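Local structure of beta-d-glucoside glucohydrolase (Hypocrea jecorina, 3ZZ1) at residues F693-G698 and S708-A713; L587-T592 and A615-D620. The protein probably hydrolyses terminal, non-reducing beta-D-glucosyl residues to release beta-D-glucose, as a secreted family 3 glycoside hydrolase of cellulose degradation. All blocks are in the same frame, centred on the assembly; numbering follows the deposited sequence.

Overall arrangement
Contacts 1 and 2 lie about 9 Å apart, centre to centre, in the fibronectin type III-like part of the enzyme, and each pairs two antiparallel strands in a different sheet. Contact 1 belongs to the four-stranded sheet, contact 2 to the three-stranded sheet that packs against it. Leu-710 spans the two, its side chain resting on Val-589, Ser-591 and Ala-615. Neither contact is wholly core or wholly surface. In contact 1 the large apolar groups, Phe-693, Ile-695, Leu-710 and Val-712, are buried. Contact 2 is more divided: valines and alanine face the other sheet, whereas serine and threonine hydroxyls hold a water on the reverse face.

Contact 1 of 2, residues F693-G698 and S708-A713; sequences FGISVG and STLSVA
The ring of Phe-693 has the carbonyl oxygen of Leu-710 at its edge and in its plane, with CD1 3.6 Å from Leu-710 O. Val-712 approaches the ring obliquely, CG2 lying 3.5 Å from Phe-693 CE1. These strands, 691-698 and 704-712, form the C-terminal beta hairpin of the fibronectin type III-like fold. A large aromatic suits this buried place because Tyr-639 meets it edge-to-face, and Ile-637, Pro-640 and Leu-676 also touch it. An alanine here would probably leave Val-712 CG2 and the Tyr-639 ring without their partner and open a gap beside Leu-676.

Two hydrogen-bonded pairs join the backbones. Phe-693 N donates to Leu-710 O at 2.6 Å, and Leu-710 N returns a bond to Phe-693 O. Ile-695 and Ser-708 exchange a second pair of N-H...O bonds. Between them, Gly-694 faces Thr-709 as a non-hydrogen-bonded pair, and Thr-709 CA makes a CA-H...O contact with Phe-693 O, 3.3 Å away. On the face that carries Phe-693, branched Ile-695 packs against Leu-710: chi1 (-58°) brings CG1 to 3.7 Å from Leu-710 N, and chi2 (-58°) puts CD1 3.8 Å from Leu-710 CB.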
ATOM      1  N   PHE A 693      -3.320  25.954 -14.983  1.00 13.60           N
ATOM      2  CA  PHE A 693      -3.658  24.740 -14.253  1.00 13.52           C
ATOM      3  C   PHE A 693      -4.765  25.050 -13.261  1.00 13.61           C
ATOM      4  O   PHE A 693      -4.671  26.017 -12.504  1.00 13.91           O
ATOM      5  CB  PHE A 693      -2.446  24.229 -13.467  1.00 13.37           C
ATOM      6  CG  PHE A 693      -1.383  23.574 -14.310  1.00 12.63           C
ATOM      7  CD1 PHE A 693      -0.497  24.335 -15.066  1.00 13.02           C
ATOM      8  CD2 PHE A 693      -1.238  22.193 -14.307  1.00 12.53           C
ATOM      9  CE1 PHE A 693       0.499  23.721 -15.832  1.00 12.50           C
ATOM     10  CE2 PHE A 693      -0.241  21.574 -15.064  1.00 11.75           C
ATOM     11  CZ  PHE A 693       0.625  22.342 -15.827  1.00 12.08           C
ATOM     12  N   GLY A 694      -5.811  24.232 -13.256  1.00 13.51           N
ATOM     13  CA  GLY A 694      -6.867  24.354 -12.255  1.00 13.51           C
ATOM     14  C   GLY A 694      -6.378  23.894 -10.890  1.00 13.49           C
ATOM     15  O   GLY A 694      -5.811  22.805 -10.758  1.00 13.33           O
ATOM     16  N   ILE A 695      -6.585  24.731  -9.878  1.00 13.34           N
ATOM     17  CA  ILE A 695      -6.210  24.395  -8.507  1.00 13.18           C
ATOM     18  C   ILE A 695      -7.479  24.210  -7.678  1.00 13.35           C
ATOM     19  O   ILE A 695      -8.284  25.133  -7.547  1.00 13.49           O
ATOM     20  CB  ILE A 695      -5.281  25.476  -7.892  1.00 13.07           C
ATOM     21  CG1 ILE A 695      -4.007  25.646  -8.742  1.00 12.66           C
ATOM     22  CG2 ILE A 695      -4.955  25.172  -6.425  1.00 12.83           C
ATOM     23  CD1 ILE A 695      -3.172  24.376  -8.921  1.00 13.18           C
ATOM     24  N   SER A 696      -7.658  23.005  -7.144  1.00 13.34           N
ATOM     25  CA  SER A 696      -8.855  22.659  -6.382  1.00 13.27           C
ATOM     26  C   SER A 696      -8.490  22.067  -5.030  1.00 13.16           C
ATOM     27  O   SER A 696      -7.802  21.045  -4.954  1.00 13.46           O
ATOM     28  CB  SER A 696      -9.726  21.680  -7.170  1.00 13.16           C
ATOM     29  OG  SER A 696     -10.268  22.302  -8.324  1.00 13.81           O
ATOM     30  N   VAL A 697      -8.944  22.721  -3.965  1.00 12.87           N
ATOM     31  CA  VAL A 697      -8.693  22.259  -2.606  1.00 12.73           C
ATOM     32  C   VAL A 697     -10.017  21.992  -1.894  1.00 12.59           C
ATOM     33  O   VAL A 697     -10.954  22.786  -1.986  1.00 12.47           O
ATOM     34  CB  VAL A 697      -7.822  23.267  -1.791  1.00 12.76           C
ATOM     35  CG1 VAL A 697      -7.693  22.828  -0.334  1.00 13.08           C
ATOM     36  CG2 VAL A 697      -6.436  23.426  -2.412  1.00 12.86           C
ATOM     37  N   GLY A 698     -10.090  20.864  -1.193  1.00 12.53           N
ATOM     38  CA  GLY A 698     -11.285  20.526  -0.437  1.00 12.30           C
ATOM     39  C   GLY A 698     -11.169  19.299   0.438  1.00 12.22           C
ATOM     40  O   GLY A 698     -10.062  18.810   0.712  1.00 12.28           O
ATOM     41  N   SER A 708      -8.481  27.927  -7.339  1.00 13.58           N
ATOM     42  CA  SER A 708      -7.611  28.975  -7.850  1.00 13.67           C
ATOM     43  C   SER A 708      -7.001  28.486  -9.164  1.00 13.92           C
ATOM     44  O   SER A 708      -7.500  27.533  -9.773  1.00 13.51           O
ATOM     45  CB  SER A 708      -6.522  29.310  -6.828  1.00 13.78           C
ATOM     46  OG  SER A 708      -5.851  30.521  -7.151  1.00 14.70           O
ATOM     47  N   THR A 709      -5.932  29.147  -9.600  1.00 14.22           N
ATOM     48  CA  THR A 709      -5.232  28.781 -10.824  1.00 14.66           C
ATOM     49  C   THR A 709      -3.723  28.857 -10.622  1.00 14.84           C
ATOM     50  O   THR A 709      -3.223  29.647  -9.813  1.00 14.70           O
ATOM     51  CB  THR A 709      -5.611  29.705 -12.009  1.00 14.76           C
ATOM     52  OG1 THR A 709      -5.439  31.072 -11.624  1.00 14.93           O
ATOM     53  CG2 THR A 709      -7.059  29.476 -12.457  1.00 15.04           C
ATOM     54  N   LEU A 710      -3.007  28.015 -11.355  1.00 15.09           N
ATOM     55  CA  LEU A 710      -1.560  28.091 -11.423  1.00 15.37           C
ATOM     56  C   LEU A 710      -1.207  28.305 -12.892  1.00 15.71           C
ATOM     57  O   LEU A 710      -1.606  27.525 -13.758  1.00 15.73           O
ATOM     58  CB  LEU A 710      -0.917  26.816 -10.860  1.00 15.39           C
ATOM     59  CG  LEU A 710       0.581  26.871 -10.531  1.00 15.11           C
ATOM     60  CD1 LEU A 710       0.900  25.947  -9.364  1.00 14.86           C
ATOM     61  CD2 LEU A 710       1.440  26.531 -11.739  1.00 13.70           C
ATOM     62  N   SER A 711      -0.467  29.374 -13.161  1.00 15.95           N
ATOM     63  CA  SER A 711      -0.190  29.797 -14.516  1.00 16.46           C
ATOM     64  C   SER A 711       1.250  29.492 -14.920  1.00 16.59           C
ATOM     65  O   SER A 711       2.192  29.948 -14.275  1.00 16.56           O
ATOM     66  CB  SER A 711      -0.480  31.295 -14.648  1.00 16.60           C
ATOM     67  OG  SER A 711      -0.129  31.773 -15.928  1.00 17.40           O
ATOM     68  N   VAL A 712       1.404  28.716 -15.992  1.00 16.79           N
ATOM     69  CA  VAL A 712       2.718  28.392 -16.558  1.00 16.86           C
ATOM     70  C   VAL A 712       2.834  29.020 -17.953  1.00 17.16           C
ATOM     71  O   VAL A 712       2.045  28.703 -18.844  1.00 17.45           O
ATOM     72  CB  VAL A 712       2.937  26.856 -16.631  1.00 16.78           C
ATOM     73  CG1 VAL A 712       4.301  26.524 -17.221  1.00 16.34           C
ATOM     74  CG2 VAL A 712       2.796  26.231 -15.250  1.00 16.42           C
ATOM     75  N   ALA A 713       3.810  29.910 -18.129  1.00 17.39           N
ATOM     76  CA  ALA A 713       3.982  30.652 -19.391  1.00 17.85           C
ATOM     77  C   ALA A 713       4.356  29.751 -20.571  1.00 17.99           C
ATOM     78  O   ALA A 713       5.047  28.744 -20.400  1.00 18.33           O
ATOM     79  CB  ALA A 713       5.011  31.767 -19.225  1.00 17.64           C
TER

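Contact 2 of 2, residues L587-T592 and A615-D620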
ATOM      1  N   LEU A 587      -7.091  30.789  -0.014  1.00 13.74           N
ATOM      2  CA  LEU A 587      -6.296  29.999  -0.945  1.00 13.93           C
ATOM      3  C   LEU A 587      -5.265  30.876  -1.652  1.00 14.00           C
ATOM      4  O   LEU A 587      -5.619  31.857  -2.302  1.00 14.15           O
ATOM      5  CB  LEU A 587      -7.195  29.287  -1.961  1.00 13.92           C
ATOM      6  CG  LEU A 587      -6.576  28.449  -3.089  1.00 13.93           C
ATOM      7  CD1 LEU A 587      -5.582  27.431  -2.568  1.00 14.22           C
ATOM      8  CD2 LEU A 587      -7.671  27.740  -3.854  1.00 13.26           C
ATOM      9  N   SER A 588      -3.992  30.516  -1.507  1.00 14.07           N
ATOM     10  CA  SER A 588      -2.910  31.203  -2.205  1.00 14.24           C
ATOM     11  C   SER A 588      -2.043  30.220  -2.990  1.00 14.31           C
ATOM     12  O   SER A 588      -1.849  29.078  -2.568  1.00 14.46           O
ATOM     13  CB  SER A 588      -2.048  31.987  -1.222  1.00 13.99           C
ATOM     14  OG  SER A 588      -1.138  31.126  -0.567  1.00 14.54           O
ATOM     15  N   VAL A 589      -1.521  30.677  -4.125  1.00 14.44           N
ATOM     16  CA  VAL A 589      -0.687  29.861  -5.006  1.00 14.60           C
ATOM     17  C   VAL A 589       0.587  30.638  -5.312  1.00 14.84           C
ATOM     18  O   VAL A 589       0.528  31.718  -5.896  1.00 14.81           O
ATOM     19  CB  VAL A 589      -1.424  29.512  -6.342  1.00 14.72           C
ATOM     20  CG1 VAL A 589      -0.490  28.803  -7.326  1.00 14.23           C
ATOM     21  CG2 VAL A 589      -2.670  28.666  -6.080  1.00 14.61           C
ATOM     22  N   LEU A 590       1.726  30.093  -4.896  1.00 15.16           N
ATOM     23  CA  LEU A 590       3.036  30.676  -5.187  1.00 15.47           C
ATOM     24  C   LEU A 590       3.752  29.745  -6.150  1.00 15.73           C
ATOM     25  O   LEU A 590       3.887  28.554  -5.871  1.00 15.89           O
ATOM     26  CB  LEU A 590       3.850  30.840  -3.899  1.00 15.46           C
ATOM     27  CG  LEU A 590       5.159  31.644  -3.920  1.00 15.59           C
ATOM     28  CD1 LEU A 590       5.441  32.229  -2.541  1.00 15.91           C
ATOM     29  CD2 LEU A 590       6.352  30.811  -4.396  1.00 16.00           C
ATOM     30  N   SER A 591       4.223  30.284  -7.271  1.00 15.75           N
ATOM     31  CA  SER A 591       4.755  29.450  -8.337  1.00 15.90           C
ATOM     32  C   SER A 591       5.847  30.126  -9.156  1.00 16.09           C
ATOM     33  O   SER A 591       5.736  31.298  -9.519  1.00 16.06           O
ATOM     34  CB  SER A 591       3.626  29.003  -9.271  1.00 15.86           C
ATOM     35  OG  SER A 591       4.121  28.134 -10.274  1.00 15.94           O
ATOM     36  N   THR A 592       6.898  29.362  -9.442  1.00 16.14           N
ATOM     37  CA  THR A 592       7.958  29.778 -10.361  1.00 16.37           C
ATOM     38  C   THR A 592       8.113  28.741 -11.482  1.00 16.11           C
ATOM     39  O   THR A 592       9.082  28.766 -12.241  1.00 16.26           O
ATOM     40  CB  THR A 592       9.304  29.972  -9.630  1.00 16.32           C
ATOM     41  OG1 THR A 592       9.648  28.771  -8.928  1.00 17.40           O
ATOM     42  CG2 THR A 592       9.225  31.135  -8.641  1.00 16.82           C
ATOM     43  N   ALA A 615       6.398  25.045  -6.866  1.00 14.26           N
ATOM     44  CA  ALA A 615       5.220  25.792  -6.421  1.00 14.39           C
ATOM     45  C   ALA A 615       4.756  25.393  -5.020  1.00 14.50           C
ATOM     46  O   ALA A 615       5.121  24.329  -4.504  1.00 14.32           O
ATOM     47  CB  ALA A 615       4.077  25.628  -7.419  1.00 14.27           C
ATOM     48  N   THR A 616       3.946  26.259  -4.419  1.00 14.60           N
ATOM     49  CA  THR A 616       3.419  26.059  -3.072  1.00 14.86           C
ATOM     50  C   THR A 616       1.973  26.553  -3.010  1.00 15.21           C
ATOM     51  O   THR A 616       1.684  27.706  -3.340  1.00 15.19           O
ATOM     52  CB  THR A 616       4.279  26.798  -2.015  1.00 15.08           C
ATOM     53  OG1 THR A 616       5.644  26.370  -2.116  1.00 14.43           O
ATOM     54  CG2 THR A 616       3.776  26.518  -0.596  1.00 14.97           C
ATOM     55  N   VAL A 617       1.069  25.664  -2.612  1.00 15.27           N
ATOM     56  CA  VAL A 617      -0.334  26.014  -2.443  1.00 15.55           C
ATOM     57  C   VAL A 617      -0.693  25.925  -0.961  1.00 15.83           C
ATOM     58  O   VAL A 617      -0.382  24.931  -0.293  1.00 15.73           O
ATOM     59  CB  VAL A 617      -1.275  25.120  -3.315  1.00 15.66           C
ATOM     60  CG1 VAL A 617      -2.735  25.498  -3.102  1.00 15.78           C
ATOM     61  CG2 VAL A 617      -0.936  25.256  -4.791  1.00 15.30           C
ATOM     62  N   THR A 618      -1.343  26.976  -0.464  1.00 16.09           N
ATOM     63  CA  THR A 618      -1.679  27.119   0.952  1.00 16.43           C
ATOM     64  C   THR A 618      -3.170  27.429   1.150  1.00 16.49           C
ATOM     65  O   THR A 618      -3.759  28.199   0.387  1.00 16.59           O
ATOM     66  CB  THR A 618      -0.831  28.244   1.597  1.00 16.63           C
ATOM     67  OG1 THR A 618       0.562  27.911   1.507  1.00 17.25           O
ATOM     68  CG2 THR A 618      -1.199  28.446   3.042  1.00 16.29           C
ATOM     69  N   VAL A 619      -3.766  26.803   2.163  1.00 16.46           N
ATOM     70  CA  VAL A 619      -5.129  27.112   2.615  1.00 16.49           C
ATOM     71  C   VAL A 619      -5.170  27.127   4.137  1.00 16.08           C
ATOM     72  O   VAL A 619      -4.348  26.482   4.789  1.00 15.98           O
ATOM     73  CB  VAL A 619      -6.200  26.087   2.122  1.00 16.52           C
ATOM     74  CG1 VAL A 619      -6.559  26.318   0.674  1.00 17.28           C
ATOM     75  CG2 VAL A 619      -5.752  24.638   2.368  1.00 16.75           C
ATOM     76  N   ASP A 620      -6.130  27.864   4.690  1.00 15.73           N
ATOM     77  CA  ASP A 620      -6.389  27.848   6.123  1.00 15.50           C
ATOM     78  C   ASP A 620      -7.538  26.900   6.413  1.00 15.15           C
ATOM     79  O   ASP A 620      -8.501  26.829   5.647  1.00 15.22           O
ATOM     80  CB  ASP A 620      -6.737  29.247   6.633  1.00 15.71           C
ATOM     81  CG  ASP A 620      -5.555  30.186   6.608  1.00 16.49           C
ATOM     82  OD1 ASP A 620      -4.415  29.706   6.413  1.00 18.04           O
ATOM     83  OD2 ASP A 620      -5.762  31.404   6.790  1.00 16.88           O
TER
HETATM   84  O   HOH W   1       0.951  29.350  -1.280  1.00 12.10           O
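Ser-588 and Thr-618 exchange a pair of backbone hydrogen bonds, and Leu-590 and Thr-616 a second. Ser-588 N reaches Thr-618 O at 3.0 Å, while the bond from Thr-616 N to Leu-590 O is shorter, 2.7 Å. The two strands run almost exactly antiparallel, their directions differing by 172°. Three CA-H groups, those of Leu-587, Val-617 and Ala-615, add weaker contacts to Thr-618 O, Ser-588 O and Leu-590 O.

A water supplies the polar contact on the face of Ser-588 and Thr-618. It gives a hydrogen to Thr-616 O at 2.7 Å, so that this carbonyl is gripped both by the water and by Leu-590 N. The same water is hydrogen-bonded to Ser-588 OG at 2.8 Å and to Thr-618 OG1 at 3.2 Å. The rotation of Ser-588 that sets OG between its backbone N and carbonyl carbon (chi1 80°) brings it to this water. The hydroxyls of Ser-588 and Thr-618 suit a face where water can enter, although the exposed Leu-590 lies on it too.

The reverse face belongs to the interior of a beta sandwich: the three-stranded sheet, with strand 582-591 at its border, packs on the strands that include 691-698 and 704-712, as in fibronectin type III-like domains.

Apolar contacts dominate here. Val-589 and Val-617 lie side by side, pointing the same way, with their CG2 atoms 4.0 Å apart. Leu-587 crosses Val-617 obliquely, and chi2 (52°) turns its CD1 tightly against Val-617 CG1, 3.5 Å away. That CD1 also rests 3.6 Å from Val-619 CG1. The CB of Ala-615 touches Leu-710 of the facing sheet and meets Ser-591 OG, which in turn is hydrogen-bonded to Ala-593 N.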